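Local coordinates for protein oxidoreductase (Azotobacter vinelandii, PDB 7D5M) that binds NAD+ and, as a homologue of inositol dehydrogenase in the Gfo/Idh/MocA family, probably carries out NAD-dependent oxidation of a polyol or sugar-like substrate, at residues L149-G163 and S278-L292. Numbering follows the deposited sequence.
Sequences LIEQARAMIADGELG and SRASLEWWDEHPNQL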
loop_
_atom_site.group_PDB
_atom_site.type_symbol
_atom_site.label_atom_id
_atom_site.label_comp_id
_atom_site.label_asym_id
_atom_site.label_seq_id
_atom_site.Cartn_x
_atom_site.Cartn_y
_atom_site.Cartn_z
ATOM N N LEU A 149 10.227 -16.928 0.982
ATOM C CA LEU A 149 8.785 -17.042 0.640
ATOM C C LEU A 149 8.596 -17.652 -0.749
ATOM O O LEU A 149 7.455 -18.047 -1.049
ATOM C CB LEU A 149 8.097 -15.686 0.784
ATOM C CG LEU A 149 7.882 -15.247 2.228
ATOM C CD1 LEU A 149 7.341 -13.832 2.269
ATOM C CD2 LEU A 149 6.948 -16.204 2.966
ATOM N N ILE A 150 9.662 -17.776 -1.552
ATOM C CA ILE A 150 9.581 -18.532 -2.834
ATOM C C ILE A 150 9.328 -20.011 -2.496
ATOM O O ILE A 150 8.432 -20.610 -3.116
ATOM C CB ILE A 150 10.821 -18.320 -3.722
ATOM C CG1 ILE A 150 11.103 -16.840 -3.989
ATOM C CG2 ILE A 150 10.681 -19.094 -5.019
ATOM C CD1 ILE A 150 9.922 -16.072 -4.562
ATOM N N GLU A 151 10.052 -20.553 -1.508
ATOM C CA GLU A 151 9.859 -21.937 -1.011
ATOM C C GLU A 151 8.454 -22.067 -0.405
ATOM O O GLU A 151 7.816 -23.113 -0.620
ATOM C CB GLU A 151 10.953 -22.311 -0.015
ATOM C CG GLU A 151 10.625 -23.527 0.820
ATOM C CD GLU A 151 10.446 -24.829 0.061
ATOM O OE1 GLU A 151 10.889 -24.917 -1.102
ATOM O OE2 GLU A 151 9.890 -25.766 0.656
ATOM N N GLN A 152 7.976 -21.053 0.321
ATOM C CA GLN A 152 6.595 -21.067 0.870
ATOM C C GLN A 152 5.605 -21.241 -0.291
ATOM O O GLN A 152 4.670 -22.062 -0.174
ATOM C CB GLN A 152 6.280 -19.787 1.652
ATOM C CG GLN A 152 4.817 -19.679 2.075
ATOM C CD GLN A 152 4.422 -20.699 3.116
ATOM O OE1 GLN A 152 5.268 -21.257 3.815
ATOM N NE2 GLN A 152 3.121 -20.927 3.258
ATOM N N ALA A 153 5.752 -20.447 -1.352
ATOM C CA ALA A 153 4.857 -20.494 -2.530
ATOM C C ALA A 153 4.925 -21.890 -3.164
ATOM O O ALA A 153 3.866 -22.467 -3.460
ATOM C CB ALA A 153 5.230 -19.404 -3.507
ATOM N N ARG A 154 6.129 -22.429 -3.359
ATOM C CA ARG A 154 6.300 -23.786 -3.937
ATOM C C ARG A 154 5.480 -24.784 -3.119
ATOM O O ARG A 154 4.750 -25.593 -3.715
ATOM C CB ARG A 154 7.765 -24.225 -3.927
ATOM C CG ARG A 154 7.985 -25.597 -4.550
ATOM C CD ARG A 154 9.280 -26.232 -4.107
ATOM N NE ARG A 154 9.206 -26.562 -2.686
ATOM C CZ ARG A 154 8.473 -27.540 -2.150
ATOM N NH1 ARG A 154 7.721 -28.334 -2.902
ATOM N NH2 ARG A 154 8.498 -27.721 -0.843
ATOM N N ALA A 155 5.643 -24.752 -1.799
ATOM C CA ALA A 155 5.045 -25.731 -0.867
ATOM C C ALA A 155 3.523 -25.585 -0.887
ATOM O O ALA A 155 2.820 -26.615 -0.851
ATOM C CB ALA A 155 5.609 -25.547 0.516
ATOM N N MET A 156 3.018 -24.344 -0.932
ATOM C CA MET A 156 1.552 -24.100 -0.936
ATOM C C MET A 156 0.952 -24.689 -2.214
ATOM O O MET A 156 -0.120 -25.323 -2.147
ATOM C CB MET A 156 1.243 -22.602 -0.857
ATOM C CG MET A 156 1.575 -22.004 0.484
ATOM S SD MET A 156 1.513 -20.213 0.380
ATOM C CE MET A 156 -0.259 -19.945 0.308
ATOM N N ILE A 157 1.611 -24.474 -3.344
ATOM C CA ILE A 157 1.138 -24.947 -4.674
ATOM C C ILE A 157 1.121 -26.479 -4.650
ATOM O O ILE A 157 0.093 -27.061 -5.060
ATOM C CB ILE A 157 2.003 -24.361 -5.804
ATOM C CG1 ILE A 157 1.757 -22.852 -5.938
ATOM C CG2 ILE A 157 1.754 -25.086 -7.120
ATOM C CD1 ILE A 157 2.770 -22.120 -6.785
ATOM N N ALA A 158 2.207 -27.101 -4.181
ATOM C CA ALA A 158 2.359 -28.576 -4.127
ATOM C C ALA A 158 1.283 -29.208 -3.235
ATOM O O ALA A 158 0.877 -30.350 -3.540
ATOM C CB ALA A 158 3.747 -28.940 -3.675
ATOM N N ASP A 159 0.824 -28.508 -2.198
ATOM C CA ASP A 159 -0.192 -28.988 -1.227
ATOM C C ASP A 159 -1.616 -28.665 -1.717
ATOM O O ASP A 159 -2.559 -28.937 -0.967
ATOM C CB ASP A 159 0.052 -28.383 0.156
ATOM C CG ASP A 159 -0.467 -29.213 1.320
ATOM O OD1 ASP A 159 -0.809 -30.400 1.112
ATOM O OD2 ASP A 159 -0.526 -28.659 2.432
ATOM N N GLY A 160 -1.769 -28.078 -2.906
ATOM C CA GLY A 160 -3.079 -27.820 -3.540
ATOM C C GLY A 160 -3.786 -26.589 -2.996
ATOM O O GLY A 160 -5.015 -26.457 -3.242
ATOM N N GLU A 161 -3.070 -25.686 -2.311
ATOM C CA GLU A 161 -3.694 -24.527 -1.622
ATOM C C GLU A 161 -4.283 -23.562 -2.662
ATOM O O GLU A 161 -5.203 -22.830 -2.291
ATOM C CB GLU A 161 -2.709 -23.811 -0.697
ATOM C CG GLU A 161 -2.290 -24.655 0.490
ATOM C CD GLU A 161 -1.563 -23.925 1.606
ATOM O OE1 GLU A 161 -2.077 -22.877 2.033
ATOM O OE2 GLU A 161 -0.505 -24.447 2.077
ATOM N N LEU A 162 -3.789 -23.561 -3.902
ATOM C CA LEU A 162 -4.311 -22.679 -4.983
ATOM C C LEU A 162 -5.370 -23.409 -5.818
ATOM O O LEU A 162 -5.989 -22.749 -6.657
ATOM C CB LEU A 162 -3.183 -22.196 -5.895
ATOM C CG LEU A 162 -2.059 -21.394 -5.244
ATOM C CD1 LEU A 162 -1.308 -20.601 -6.293
ATOM C CD2 LEU A 162 -2.569 -20.471 -4.158
ATOM N N GLY A 163 -5.609 -24.704 -5.581
ATOM C CA GLY A 163 -6.393 -25.538 -6.508
ATOM C C GLY A 163 -5.618 -25.792 -7.786
ATOM O O GLY A 163 -4.371 -25.790 -7.748
ATOM N N SER A 278 -7.540 -22.250 -9.470
ATOM C CA SER A 278 -9.016 -22.323 -9.428
ATOM C C SER A 278 -9.543 -21.860 -8.060
ATOM O O SER A 278 -10.683 -21.366 -8.009
ATOM C CB SER A 278 -9.482 -23.716 -9.771
ATOM O OG SER A 278 -8.966 -24.657 -8.838
ATOM N N ARG A 279 -8.771 -22.016 -6.980
ATOM C CA ARG A 279 -9.215 -21.712 -5.593
ATOM C C ARG A 279 -8.668 -20.360 -5.126
ATOM O O ARG A 279 -9.348 -19.688 -4.343
ATOM C CB ARG A 279 -8.763 -22.821 -4.635
ATOM C CG ARG A 279 -9.005 -22.531 -3.159
ATOM C CD ARG A 279 -8.683 -23.730 -2.283
ATOM N NE ARG A 279 -9.016 -23.480 -0.886
ATOM C CZ ARG A 279 -8.174 -23.103 0.078
ATOM N NH1 ARG A 279 -6.882 -22.924 -0.150
ATOM N NH2 ARG A 279 -8.646 -22.914 1.297
ATOM N N ALA A 280 -7.436 -20.025 -5.489
ATOM C CA ALA A 280 -6.690 -18.933 -4.837
ATOM C C ALA A 280 -5.528 -18.507 -5.725
ATOM O O ALA A 280 -5.124 -19.291 -6.594
ATOM C CB ALA A 280 -6.204 -19.386 -3.474
ATOM N N SER A 281 -5.006 -17.309 -5.477
ATOM C CA SER A 281 -3.771 -16.787 -6.101
ATOM C C SER A 281 -2.726 -16.504 -5.023
ATOM O O SER A 281 -3.086 -16.268 -3.866
ATOM C CB SER A 281 -4.040 -15.552 -6.912
ATOM O OG SER A 281 -4.954 -15.819 -7.965
ATOM N N LEU A 282 -1.454 -16.555 -5.395
ATOM C CA LEU A 282 -0.396 -15.941 -4.569
ATOM C C LEU A 282 0.366 -14.955 -5.446
ATOM O O LEU A 282 0.385 -15.111 -6.679
ATOM C CB LEU A 282 0.495 -16.999 -3.913
ATOM C CG LEU A 282 1.168 -18.022 -4.807
ATOM C CD1 LEU A 282 2.395 -17.446 -5.493
ATOM C CD2 LEU A 282 1.557 -19.242 -3.983
ATOM N N GLU A 283 0.973 -13.952 -4.826
ATOM C CA GLU A 283 1.731 -12.933 -5.584
ATOM C C GLU A 283 2.894 -12.420 -4.742
ATOM O O GLU A 283 2.700 -12.103 -3.566
ATOM C CB GLU A 283 0.832 -11.793 -6.043
ATOM C CG GLU A 283 1.565 -10.793 -6.929
ATOM C CD GLU A 283 0.684 -9.736 -7.574
ATOM O OE1 GLU A 283 -0.519 -9.992 -7.734
ATOM O OE2 GLU A 283 1.215 -8.656 -7.919
ATOM N N TRP A 284 4.056 -12.328 -5.373
ATOM C CA TRP A 284 5.323 -11.912 -4.727
ATOM C C TRP A 284 5.950 -10.809 -5.568
ATOM O O TRP A 284 5.892 -10.900 -6.795
ATOM C CB TRP A 284 6.251 -13.117 -4.581
ATOM C CG TRP A 284 7.523 -12.838 -3.842
ATOM C CD1 TRP A 284 7.703 -12.846 -2.492
ATOM C CD2 TRP A 284 8.809 -12.542 -4.418
ATOM N NE1 TRP A 284 9.004 -12.554 -2.187
ATOM C CE2 TRP A 284 9.712 -12.380 -3.343
ATOM C CE3 TRP A 284 9.289 -12.362 -5.724
ATOM C CZ2 TRP A 284 11.056 -12.061 -3.533
ATOM C CZ3 TRP A 284 10.623 -12.066 -5.911
ATOM C CH2 TRP A 284 11.498 -11.928 -4.832
ATOM N N TRP A 285 6.542 -9.827 -4.897
ATOM C CA TRP A 285 7.132 -8.606 -5.490
ATOM C C TRP A 285 8.529 -8.430 -4.890
ATOM O O TRP A 285 8.637 -8.377 -3.652
ATOM C CB TRP A 285 6.198 -7.436 -5.184
ATOM C CG TRP A 285 6.680 -6.094 -5.622
ATOM C CD1 TRP A 285 7.625 -5.803 -6.562
ATOM C CD2 TRP A 285 6.176 -4.835 -5.157
ATOM N NE1 TRP A 285 7.747 -4.448 -6.705
ATOM C CE2 TRP A 285 6.875 -3.824 -5.858
ATOM C CE3 TRP A 285 5.200 -4.468 -4.229
ATOM C CZ2 TRP A 285 6.639 -2.468 -5.635
ATOM C CZ3 TRP A 285 4.972 -3.127 -4.008
ATOM C CH2 TRP A 285 5.679 -2.145 -4.702
ATOM N N ASP A 286 9.566 -8.389 -5.725
ATOM C CA ASP A 286 10.974 -8.469 -5.253
ATOM C C ASP A 286 11.320 -7.271 -4.360
ATOM O O ASP A 286 12.221 -7.419 -3.509
ATOM C CB ASP A 286 11.948 -8.620 -6.428
ATOM C CG ASP A 286 12.131 -7.403 -7.328
ATOM O OD1 ASP A 286 11.214 -6.561 -7.408
ATOM O OD2 ASP A 286 13.200 -7.326 -7.974
ATOM N N GLU A 287 10.647 -6.129 -4.517
ATOM C CA GLU A 287 11.012 -4.899 -3.767
ATOM C C GLU A 287 10.524 -5.015 -2.317
ATOM O O GLU A 287 10.985 -4.248 -1.474
ATOM C CB GLU A 287 10.450 -3.657 -4.455
ATOM C CG GLU A 287 11.071 -3.402 -5.816
ATOM C CD GLU A 287 10.420 -2.246 -6.547
ATOM O OE1 GLU A 287 10.478 -1.103 -6.027
ATOM O OE2 GLU A 287 9.800 -2.503 -7.588
ATOM N N HIS A 288 9.579 -5.916 -2.065
ATOM C CA HIS A 288 9.037 -6.210 -0.719
ATOM C C HIS A 288 9.081 -7.717 -0.531
ATOM O O HIS A 288 8.050 -8.364 -0.469
ATOM C CB HIS A 288 7.663 -5.565 -0.593
ATOM C CG HIS A 288 7.759 -4.084 -0.748
ATOM N ND1 HIS A 288 8.283 -3.288 0.237
ATOM C CD2 HIS A 288 7.502 -3.276 -1.795
ATOM C CE1 HIS A 288 8.288 -2.035 -0.170
ATOM N NE2 HIS A 288 7.806 -1.996 -1.417
ATOM N N PRO A 289 10.288 -8.303 -0.430
ATOM C CA PRO A 289 10.458 -9.747 -0.577
ATOM C C PRO A 289 10.017 -10.544 0.655
ATOM O O PRO A 289 9.889 -11.745 0.541
ATOM C CB PRO A 289 11.973 -9.874 -0.779
ATOM C CG PRO A 289 12.530 -8.761 0.062
ATOM C CD PRO A 289 11.561 -7.613 -0.153
ATOM N N ASN A 290 9.745 -9.863 1.770
ATOM C CA ASN A 290 9.408 -10.500 3.068
ATOM C C ASN A 290 7.903 -10.726 3.215
ATOM O O ASN A 290 7.512 -11.216 4.272
ATOM C CB ASN A 290 9.955 -9.672 4.228
ATOM C CG ASN A 290 11.442 -9.460 4.080
ATOM O OD1 ASN A 290 12.195 -10.422 3.914
ATOM N ND2 ASN A 290 11.865 -8.204 4.119
ATOM N N GLN A 291 7.102 -10.386 2.200
ATOM C CA GLN A 291 5.635 -10.607 2.204
ATOM C C GLN A 291 5.245 -11.431 0.981
ATOM O O GLN A 291 5.921 -11.339 -0.062
ATOM C CB GLN A 291 4.869 -9.287 2.245
ATOM C CG GLN A 291 4.997 -8.574 3.587
ATOM C CD GLN A 291 6.274 -7.780 3.701
ATOM O OE1 GLN A 291 6.677 -7.102 2.756
ATOM N NE2 GLN A 291 6.913 -7.839 4.861
ATOM N N LEU A 292 4.196 -12.224 1.129
ATOM C CA LEU A 292 3.609 -13.008 0.020
ATOM C C LEU A 292 2.089 -12.891 0.118
ATOM O O LEU A 292 1.522 -13.287 1.163
ATOM C CB LEU A 292 4.085 -14.455 0.127
ATOM C CG LEU A 292 3.514 -15.413 -0.920
ATOM C CD1 LEU A 292 4.117 -15.141 -2.283
ATOM C CD2 LEU A 292 3.763 -16.849 -0.501
HETATM O O HOH W 1 11.056 -14.149 1.619
HETATM O O HOH W 2 -4.638 -22.990 1.952
#
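I150 sets its CD1 over one face of the W284 indole, a CH-pi contact 3.9 Å from the centroid of the six-membered ring, while the backbone N of D286 lies above the opposite face, offset toward the rim. With CG anti to the backbone N (chi1 -175°), the indole presents that first face to I150 CD1. Its NE1 donates to P289 O at 3.0 Å. A water joins that same carbonyl to L149 N, and L149 CD1 presses on the backbone of N290 and Q291. At the other end, the R279 guanidinium directs NH1 edge-on to a lone pair of E161 O (2.7 Å), and a second water links NH1 to E161 OE1. L162 O accepts R279 N at 2.9 Å and, with a longer, more bent bond, A280 N (3.3 Å), both from one face of its carbonyl plane. Between these ends the contact is apolar: L282 CD2 packs on A153 CB at 3.7 Å and near I157, L162 CD1 meets L282 CG, and L292 CD2 lies against A153, Q152 and M156. An alanine in place of W284 would probably leave I150 CD1 without its aromatic face and P289 O without its indole donor. Helix segment 149-158 thus runs nearly antiparallel (167°) to strand 280-285 on the C-terminal domain's mixed sheet, held by dispersion; direct polar bonds cluster where the post-helix turn meets the strand's start, while water bridges the other end.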